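PDB 3S9V: abietadiene synthase, chloroplastic from Abies grandis, which belongs to the terpene synthase family and is a largely helical enzyme that carries the family's metal-binding domain. Local coordinates for residues Asp549-Leu562 and Gln567-Tyr580. Numbering follows the deposited sequence.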
ATOM      1  N   ASP A 549      26.274 -32.718  28.913  1.00 29.01           N
ATOM      2  CA  ASP A 549      24.903 -32.583  29.391  1.00 33.39           C
ATOM      3  C   ASP A 549      23.938 -32.312  28.231  1.00 34.45           C
ATOM      4  O   ASP A 549      22.866 -32.929  28.140  1.00 31.01           O
ATOM      5  CB  ASP A 549      24.799 -31.448  30.420  1.00 29.93           C
ATOM      6  CG  ASP A 549      25.322 -31.848  31.793  1.00 37.86           C
ATOM      7  OD1 ASP A 549      25.596 -33.051  32.009  1.00 40.43           O
ATOM      8  OD2 ASP A 549      25.447 -30.958  32.665  1.00 40.88           O
ATOM      9  N   LEU A 550      24.320 -31.386  27.355  1.00 32.64           N
ATOM     10  CA  LEU A 550      23.499 -31.039  26.199  1.00 31.00           C
ATOM     11  C   LEU A 550      23.236 -32.285  25.366  1.00 28.25           C
ATOM     12  O   LEU A 550      22.157 -32.446  24.785  1.00 29.64           O
ATOM     13  CB  LEU A 550      24.200 -29.981  25.334  1.00 27.21           C
ATOM     14  CG  LEU A 550      24.393 -28.608  25.982  1.00 27.52           C
ATOM     15  CD1 LEU A 550      25.054 -27.662  24.994  1.00 36.21           C
ATOM     16  CD2 LEU A 550      23.050 -28.056  26.418  1.00 30.86           C
ATOM     17  N   LYS A 551      24.230 -33.166  25.315  1.00 22.36           N
ATOM     18  CA  LYS A 551      24.111 -34.399  24.557  1.00 26.25           C
ATOM     19  C   LYS A 551      22.973 -35.291  25.070  1.00 29.50           C
ATOM     20  O   LYS A 551      22.398 -36.074  24.311  1.00 33.33           O
ATOM     21  CB  LYS A 551      25.426 -35.168  24.593  1.00 29.89           C
ATOM     22  CG  LYS A 551      25.423 -36.364  23.673  1.00 44.12           C
ATOM     23  CD  LYS A 551      26.643 -37.238  23.862  1.00 50.49           C
ATOM     24  CE  LYS A 551      26.481 -38.523  23.069  1.00 55.60           C
ATOM     25  NZ  LYS A 551      25.201 -39.213  23.414  1.00 57.17           N
ATOM     26  N   LEU A 552      22.651 -35.178  26.355  1.00 26.22           N
ATOM     27  CA  LEU A 552      21.567 -35.969  26.918  1.00 28.05           C
ATOM     28  C   LEU A 552      20.254 -35.458  26.342  1.00 29.55           C
ATOM     29  O   LEU A 552      19.364 -36.243  26.017  1.00 29.51           O
ATOM     30  CB  LEU A 552      21.532 -35.845  28.443  1.00 28.52           C
ATOM     31  CG  LEU A 552      22.763 -36.297  29.229  1.00 29.00           C
ATOM     32  CD1 LEU A 552      22.576 -35.913  30.691  1.00 32.16           C
ATOM     33  CD2 LEU A 552      22.970 -37.798  29.083  1.00 22.78           C
ATOM     34  N   PHE A 553      20.133 -34.139  26.210  1.00 29.83           N
ATOM     35  CA  PHE A 553      18.916 -33.554  25.658  1.00 30.32           C
ATOM     36  C   PHE A 553      18.759 -33.993  24.200  1.00 31.22           C
ATOM     37  O   PHE A 553      17.704 -34.489  23.795  1.00 34.44           O
ATOM     38  CB  PHE A 553      18.967 -32.023  25.755  1.00 23.26           C
ATOM     39  CG  PHE A 553      17.615 -31.356  25.606  1.00 29.95           C
ATOM     40  CD1 PHE A 553      17.038 -31.176  24.349  1.00 21.01           C
ATOM     41  CD2 PHE A 553      16.912 -30.921  26.734  1.00 33.14           C
ATOM     42  CE1 PHE A 553      15.784 -30.573  24.217  1.00 22.46           C
ATOM     43  CE2 PHE A 553      15.657 -30.317  26.612  1.00 30.37           C
ATOM     44  CZ  PHE A 553      15.094 -30.144  25.351  1.00 27.90           C
ATOM     45  N   THR A 554      19.818 -33.820  23.418  1.00 28.57           N
ATOM     46  CA  THR A 554      19.789 -34.201  22.008  1.00 31.49           C
ATOM     47  C   THR A 554      19.439 -35.680  21.850  1.00 33.62           C
ATOM     48  O   THR A 554      18.628 -36.053  20.988  1.00 31.55           O
ATOM     49  CB  THR A 554      21.152 -33.920  21.330  1.00 25.82           C
ATOM     50  OG1 THR A 554      21.487 -32.539  21.503  1.00 21.40           O
ATOM     51  CG2 THR A 554      21.090 -34.223  19.847  1.00 20.04           C
ATOM     52  N   GLU A 555      20.048 -36.517  22.688  1.00 32.58           N
ATOM     53  CA  GLU A 555      19.808 -37.956  22.652  1.00 31.61           C
ATOM     54  C   GLU A 555      18.379 -38.298  23.075  1.00 29.21           C
ATOM     55  O   GLU A 555      17.762 -39.222  22.534  1.00 28.30           O
ATOM     56  CB  GLU A 555      20.794 -38.681  23.573  1.00 35.48           C
ATOM     57  CG  GLU A 555      20.550 -40.186  23.689  1.00 40.49           C
ATOM     58  CD  GLU A 555      21.029 -40.957  22.473  1.00 53.21           C
ATOM     59  OE1 GLU A 555      20.608 -40.633  21.342  1.00 58.83           O
ATOM     60  OE2 GLU A 555      21.833 -41.897  22.651  1.00 62.45           O
ATOM     61  N   SER A 556      17.863 -37.561  24.051  1.00 27.52           N
ATOM     62  CA  SER A 556      16.507 -37.796  24.536  1.00 30.87           C
ATOM     63  C   SER A 556      15.526 -37.573  23.397  1.00 32.61           C
ATOM     64  O   SER A 556      14.597 -38.355  23.206  1.00 30.51           O
ATOM     65  CB  SER A 556      16.166 -36.848  25.693  1.00 29.34           C
ATOM     66  OG  SER A 556      16.982 -37.085  26.830  1.00 32.45           O
ATOM     67  N   VAL A 557      15.741 -36.498  22.644  1.00 33.39           N
ATOM     68  CA  VAL A 557      14.878 -36.166  21.517  1.00 31.59           C
ATOM     69  C   VAL A 557      14.965 -37.241  20.430  1.00 32.61           C
ATOM     70  O   VAL A 557      13.967 -37.566  19.788  1.00 33.79           O
ATOM     71  CB  VAL A 557      15.264 -34.793  20.917  1.00 31.23           C
ATOM     72  CG1 VAL A 557      14.363 -34.458  19.753  1.00 36.37           C
ATOM     73  CG2 VAL A 557      15.162 -33.716  21.981  1.00 25.33           C
ATOM     74  N   LYS A 558      16.155 -37.803  20.236  1.00 30.58           N
ATOM     75  CA  LYS A 558      16.343 -38.836  19.228  1.00 32.71           C
ATOM     76  C   LYS A 558      15.587 -40.140  19.531  1.00 39.37           C
ATOM     77  O   LYS A 558      14.915 -40.697  18.655  1.00 42.11           O
ATOM     78  CB  LYS A 558      17.828 -39.154  19.062  1.00 33.48           C
ATOM     79  CG  LYS A 558      18.091 -40.208  17.999  1.00 40.66           C
ATOM     80  CD  LYS A 558      19.500 -40.778  18.077  1.00 43.64           C
ATOM     81  CE  LYS A 558      19.696 -41.866  17.029  1.00 44.08           C
ATOM     82  NZ  LYS A 558      21.010 -42.549  17.167  1.00 50.20           N
ATOM     83  N   ARG A 559      15.711 -40.643  20.756  1.00 39.36           N
ATOM     84  CA  ARG A 559      15.023 -41.882  21.112  1.00 42.86           C
ATOM     85  C   ARG A 559      13.584 -41.596  21.562  1.00 41.18           C
ATOM     86  O   ARG A 559      12.741 -42.490  21.602  1.00 41.22           O
ATOM     87  CB  ARG A 559      15.799 -42.625  22.207  1.00 40.98           C
ATOM     88  CG  ARG A 559      16.091 -41.797  23.430  1.00 49.05           C
ATOM     89  CD  ARG A 559      16.752 -42.613  24.534  1.00 51.14           C
ATOM     90  NE  ARG A 559      18.149 -42.944  24.266  1.00 52.85           N
ATOM     91  CZ  ARG A 559      18.975 -43.462  25.174  1.00 53.50           C
ATOM     92  NH1 ARG A 559      18.538 -43.704  26.404  1.00 44.84           N
ATOM     93  NH2 ARG A 559      20.236 -43.732  24.862  1.00 49.35           N
ATOM     94  N   TRP A 560      13.323 -40.331  21.877  1.00 38.43           N
ATOM     95  CA  TRP A 560      12.015 -39.850  22.317  1.00 36.60           C
ATOM     96  C   TRP A 560      11.378 -40.621  23.478  1.00 39.19           C
ATOM     97  O   TRP A 560      10.302 -41.206  23.333  1.00 40.80           O
ATOM     98  CB  TRP A 560      11.046 -39.787  21.124  1.00 34.21           C
ATOM     99  CG  TRP A 560       9.832 -38.935  21.381  1.00 34.18           C
ATOM    100  CD1 TRP A 560       8.586 -39.366  21.734  1.00 37.14           C
ATOM    101  CD2 TRP A 560       9.779 -37.503  21.402  1.00 34.85           C
ATOM    102  NE1 TRP A 560       7.763 -38.295  21.980  1.00 36.67           N
ATOM    103  CE2 TRP A 560       8.469 -37.139  21.783  1.00 34.34           C
ATOM    104  CE3 TRP A 560      10.713 -36.493  21.138  1.00 38.77           C
ATOM    105  CZ2 TRP A 560       8.068 -35.808  21.909  1.00 29.71           C
ATOM    106  CZ3 TRP A 560      10.314 -35.168  21.262  1.00 41.28           C
ATOM    107  CH2 TRP A 560       9.001 -34.839  21.646  1.00 41.14           C
ATOM    108  N   ASP A 561      12.054 -40.616  24.626  1.00 40.18           N
ATOM    109  CA  ASP A 561      11.558 -41.264  25.840  1.00 40.47           C
ATOM    110  C   ASP A 561      12.131 -40.525  27.042  1.00 41.14           C
ATOM    111  O   ASP A 561      12.751 -39.470  26.885  1.00 42.00           O
ATOM    112  CB  ASP A 561      11.948 -42.750  25.899  1.00 41.34           C
ATOM    113  CG  ASP A 561      13.450 -42.971  25.933  1.00 47.33           C
ATOM    114  OD1 ASP A 561      14.159 -42.222  26.640  1.00 51.69           O
ATOM    115  OD2 ASP A 561      13.922 -43.912  25.261  1.00 43.13           O
ATOM    116  N   LEU A 562      11.925 -41.071  28.238  1.00 38.15           N
ATOM    117  CA  LEU A 562      12.424 -40.445  29.455  1.00 35.49           C
ATOM    118  C   LEU A 562      13.511 -41.292  30.106  1.00 33.80           C
ATOM    119  O   LEU A 562      13.673 -41.275  31.322  1.00 36.75           O
ATOM    120  CB  LEU A 562      11.272 -40.239  30.445  1.00 37.35           C
ATOM    121  CG  LEU A 562      10.068 -39.451  29.922  1.00 42.80           C
ATOM    122  CD1 LEU A 562       9.005 -39.353  31.004  1.00 40.91           C
ATOM    123  CD2 LEU A 562      10.507 -38.064  29.489  1.00 44.77           C
ATOM    124  N   GLN A 567      19.783 -38.562  34.409  1.00 40.67           N
ATOM    125  CA  GLN A 567      21.172 -38.132  34.254  1.00 39.90           C
ATOM    126  C   GLN A 567      21.237 -36.647  33.924  1.00 40.98           C
ATOM    127  O   GLN A 567      22.305 -36.130  33.614  1.00 45.30           O
ATOM    128  CB  GLN A 567      21.852 -38.915  33.128  1.00 30.51           C
ATOM    129  CG  GLN A 567      21.828 -40.418  33.313  1.00 39.70           C
ATOM    130  CD  GLN A 567      22.401 -41.167  32.128  1.00 43.49           C
ATOM    131  OE1 GLN A 567      23.526 -40.909  31.700  1.00 46.76           O
ATOM    132  NE2 GLN A 567      21.629 -42.107  31.593  1.00 43.68           N
ATOM    133  N   MET A 568      20.098 -35.967  34.003  1.00 39.34           N
ATOM    134  CA  MET A 568      20.019 -34.550  33.666  1.00 37.85           C
ATOM    135  C   MET A 568      20.081 -33.566  34.819  1.00 39.81           C
ATOM    136  O   MET A 568      19.548 -33.816  35.900  1.00 39.40           O
ATOM    137  CB  MET A 568      18.726 -34.259  32.894  1.00 36.77           C
ATOM    138  CG  MET A 568      18.708 -34.702  31.445  1.00 37.30           C
ATOM    139  SD  MET A 568      17.156 -34.256  30.595  1.00 26.91           S
ATOM    140  CE  MET A 568      17.332 -35.295  29.122  1.00 13.38           C
ATOM    141  N   PRO A 569      20.730 -32.415  34.587  1.00 39.60           N
ATOM    142  CA  PRO A 569      20.847 -31.375  35.608  1.00 38.18           C
ATOM    143  C   PRO A 569      19.420 -30.981  35.982  1.00 42.17           C
ATOM    144  O   PRO A 569      18.478 -31.267  35.235  1.00 38.51           O
ATOM    145  CB  PRO A 569      21.559 -30.245  34.870  1.00 38.98           C
ATOM    146  CG  PRO A 569      22.407 -30.969  33.876  1.00 38.66           C
ATOM    147  CD  PRO A 569      21.488 -32.054  33.375  1.00 36.63           C
ATOM    148  N   GLN A 570      19.267 -30.320  37.123  1.00 45.41           N
ATOM    149  CA  GLN A 570      17.960 -29.886  37.598  1.00 47.53           C
ATOM    150  C   GLN A 570      17.154 -29.189  36.507  1.00 45.08           C
ATOM    151  O   GLN A 570      16.135 -29.703  36.048  1.00 46.38           O
ATOM    152  CB  GLN A 570      18.129 -28.936  38.789  1.00 55.19           C
ATOM    153  CG  GLN A 570      16.834 -28.310  39.275  1.00 68.23           C
ATOM    154  CD  GLN A 570      15.839 -29.339  39.783  1.00 78.11           C
ATOM    155  OE1 GLN A 570      14.692 -29.009  40.090  1.00 82.07           O
ATOM    156  NE2 GLN A 570      16.276 -30.593  39.879  1.00 78.99           N
ATOM    157  N   GLN A 571      17.627 -28.015  36.104  1.00 39.19           N
ATOM    158  CA  GLN A 571      16.981 -27.206  35.080  1.00 38.21           C
ATOM    159  C   GLN A 571      16.713 -27.918  33.750  1.00 38.63           C
ATOM    160  O   GLN A 571      15.624 -27.786  33.180  1.00 39.78           O
ATOM    161  CB  GLN A 571      17.820 -25.951  34.822  1.00 36.17           C
ATOM    162  CG  GLN A 571      17.917 -25.026  36.019  1.00 35.89           C
ATOM    163  CD  GLN A 571      16.596 -24.361  36.331  1.00 43.82           C
ATOM    164  OE1 GLN A 571      16.137 -23.491  35.589  1.00 48.00           O
ATOM    165  NE2 GLN A 571      15.969 -24.773  37.426  1.00 44.73           N
ATOM    166  N   MET A 572      17.695 -28.664  33.252  1.00 33.39           N
ATOM    167  CA  MET A 572      17.535 -29.359  31.979  1.00 32.86           C
ATOM    168  C   MET A 572      16.381 -30.368  32.022  1.00 32.67           C
ATOM    169  O   MET A 572      15.582 -30.453  31.088  1.00 29.66           O
ATOM    170  CB  MET A 572      18.848 -30.066  31.594  1.00 27.98           C
ATOM    171  CG  MET A 572      18.863 -30.652  30.187  1.00 21.14           C
ATOM    172  SD  MET A 572      20.458 -31.328  29.633  1.00 20.62           S
ATOM    173  CE  MET A 572      19.915 -32.832  28.929  1.00 23.23           C
ATOM    174  N   LYS A 573      16.294 -31.114  33.117  1.00 34.69           N
ATOM    175  CA  LYS A 573      15.260 -32.130  33.295  1.00 35.36           C
ATOM    176  C   LYS A 573      13.876 -31.539  33.116  1.00 35.77           C
ATOM    177  O   LYS A 573      13.051 -32.070  32.374  1.00 33.37           O
ATOM    178  CB  LYS A 573      15.378 -32.744  34.692  1.00 42.07           C
ATOM    179  CG  LYS A 573      14.339 -33.796  35.026  1.00 46.75           C
ATOM    180  CD  LYS A 573      14.573 -34.323  36.435  1.00 60.52           C
ATOM    181  CE  LYS A 573      13.468 -35.263  36.889  1.00 64.85           C
ATOM    182  NZ  LYS A 573      13.672 -35.696  38.302  1.00 66.52           N
ATOM    183  N   ILE A 574      13.633 -30.439  33.816  1.00 36.21           N
ATOM    184  CA  ILE A 574      12.363 -29.739  33.751  1.00 37.36           C
ATOM    185  C   ILE A 574      12.113 -29.303  32.309  1.00 38.57           C
ATOM    186  O   ILE A 574      11.051 -29.570  31.738  1.00 38.42           O
ATOM    187  CB  ILE A 574      12.391 -28.489  34.667  1.00 40.34           C
ATOM    188  CG1 ILE A 574      12.432 -28.919  36.136  1.00 42.53           C
ATOM    189  CG2 ILE A 574      11.189 -27.602  34.394  1.00 39.33           C
ATOM    190  CD1 ILE A 574      12.610 -27.755  37.095  1.00 46.22           C
ATOM    191  N   CYS A 575      13.106 -28.635  31.727  1.00 35.36           N
ATOM    192  CA  CYS A 575      12.995 -28.157  30.361  1.00 32.13           C
ATOM    193  C   CYS A 575      12.561 -29.274  29.422  1.00 29.71           C
ATOM    194  O   CYS A 575      11.610 -29.111  28.664  1.00 29.14           O
ATOM    195  CB  CYS A 575      14.329 -27.572  29.888  1.00 28.59           C
ATOM    196  SG  CYS A 575      14.343 -27.150  28.137  0.50 25.37           S
ATOM    197  N   PHE A 576      13.247 -30.411  29.478  1.00 26.58           N
ATOM    198  CA  PHE A 576      12.912 -31.527  28.607  1.00 28.28           C
ATOM    199  C   PHE A 576      11.512 -32.102  28.847  1.00 32.11           C
ATOM    200  O   PHE A 576      10.748 -32.284  27.896  1.00 33.00           O
ATOM    201  CB  PHE A 576      13.933 -32.662  28.735  1.00 21.24           C
ATOM    202  CG  PHE A 576      13.682 -33.785  27.774  1.00 24.60           C
ATOM    203  CD1 PHE A 576      13.910 -33.611  26.415  1.00 26.60           C
ATOM    204  CD2 PHE A 576      13.136 -34.988  28.212  1.00 29.04           C
ATOM    205  CE1 PHE A 576      13.591 -34.613  25.500  1.00 26.67           C
ATOM    206  CE2 PHE A 576      12.815 -35.998  27.305  1.00 27.83           C
ATOM    207  CZ  PHE A 576      13.040 -35.808  25.944  1.00 28.03           C
ATOM    208  N   VAL A 577      11.180 -32.402  30.103  1.00 30.97           N
ATOM    209  CA  VAL A 577       9.865 -32.955  30.415  1.00 32.29           C
ATOM    210  C   VAL A 577       8.804 -32.072  29.769  1.00 30.77           C
ATOM    211  O   VAL A 577       7.881 -32.574  29.124  1.00 28.46           O
ATOM    212  CB  VAL A 577       9.624 -33.039  31.950  1.00 35.42           C
ATOM    213  CG1 VAL A 577       8.195 -33.472  32.236  1.00 28.83           C
ATOM    214  CG2 VAL A 577      10.591 -34.043  32.573  1.00 34.61           C
ATOM    215  N   GLY A 578       8.953 -30.759  29.935  1.00 30.62           N
ATOM    216  CA  GLY A 578       8.020 -29.823  29.335  1.00 31.26           C
ATOM    217  C   GLY A 578       8.041 -29.958  27.818  1.00 32.59           C
ATOM    218  O   GLY A 578       6.993 -30.011  27.178  1.00 30.60           O
ATOM    219  N   PHE A 579       9.239 -30.024  27.246  1.00 30.55           N
ATOM    220  CA  PHE A 579       9.410 -30.165  25.802  1.00 29.95           C
ATOM    221  C   PHE A 579       8.663 -31.407  25.316  1.00 29.41           C
ATOM    222  O   PHE A 579       7.877 -31.342  24.375  1.00 29.41           O
ATOM    223  CB  PHE A 579      10.905 -30.285  25.468  1.00 23.55           C
ATOM    224  CG  PHE A 579      11.202 -30.442  23.995  1.00 22.49           C
ATOM    225  CD1 PHE A 579      11.196 -29.345  23.146  1.00 23.03           C
ATOM    226  CD2 PHE A 579      11.515 -31.693  23.464  1.00 28.77           C
ATOM    227  CE1 PHE A 579      11.501 -29.486  21.792  1.00 20.60           C
ATOM    228  CE2 PHE A 579      11.818 -31.846  22.109  1.00 21.20           C
ATOM    229  CZ  PHE A 579      11.811 -30.739  21.273  1.00 17.20           C
ATOM    230  N   TYR A 580       8.920 -32.532  25.977  1.00 30.38           N
ATOM    231  CA  TYR A 580       8.306 -33.824  25.662  1.00 29.74           C
ATOM    232  C   TYR A 580       6.774 -33.806  25.802  1.00 29.04           C
ATOM    233  O   TYR A 580       6.055 -34.302  24.933  1.00 25.57           O
ATOM    234  CB  TYR A 580       8.922 -34.892  26.579  1.00 32.43           C
ATOM    235  CG  TYR A 580       8.356 -36.303  26.488  1.00 33.27           C
ATOM    236  CD1 TYR A 580       7.447 -36.779  27.442  1.00 36.52           C
ATOM    237  CD2 TYR A 580       8.796 -37.188  25.506  1.00 24.96           C
ATOM    238  CE1 TYR A 580       7.002 -38.110  27.424  1.00 31.31           C
ATOM    239  CE2 TYR A 580       8.358 -38.513  25.477  1.00 35.44           C
ATOM    240  CZ  TYR A 580       7.463 -38.968  26.439  1.00 38.15           C
ATOM    241  OH  TYR A 580       7.049 -40.285  26.408  1.00 43.03           O
TER
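F553 enters a hole between M572, C575, F576 and F579 of helix 570-594. Its CG lies anti to the backbone N (chi1 -162°), which carries the ring across to that helix. F576 turns its ring edge to one face of F553; the centroids are 5.2 Å apart and the planes stand at 87°. F579 meets the same ring obliquely. C575 SG also approaches it obliquely, a sulfur-aromatic contact, 3.8 Å from F553 CE2. On F576, S556 CB covers one face and sits 3.7 Å from the ring centroid. Y580 CB lies over the opposite face. The two helices run nearly parallel, at 17°, joined by a short non-helical connection within the metal-binding domain of this terpene synthase. Helix 521-541 touches F553 and C575, and helix 599-621 touches V557 and W560. Past the end of helix 547-559, W560 lays one indole face against Y580 CD2, with the rings oblique, while its NE1 hydrogen-bonds to N584 OD1. L562 CD2 sits over a face of Y580, 4.0 Å from the centroid. At the other end, the M572 methyl CE packs on L552 CB at 3.5 Å. S556 OG donates to L552 O over 2.7 Å, from the face opposite S556 N.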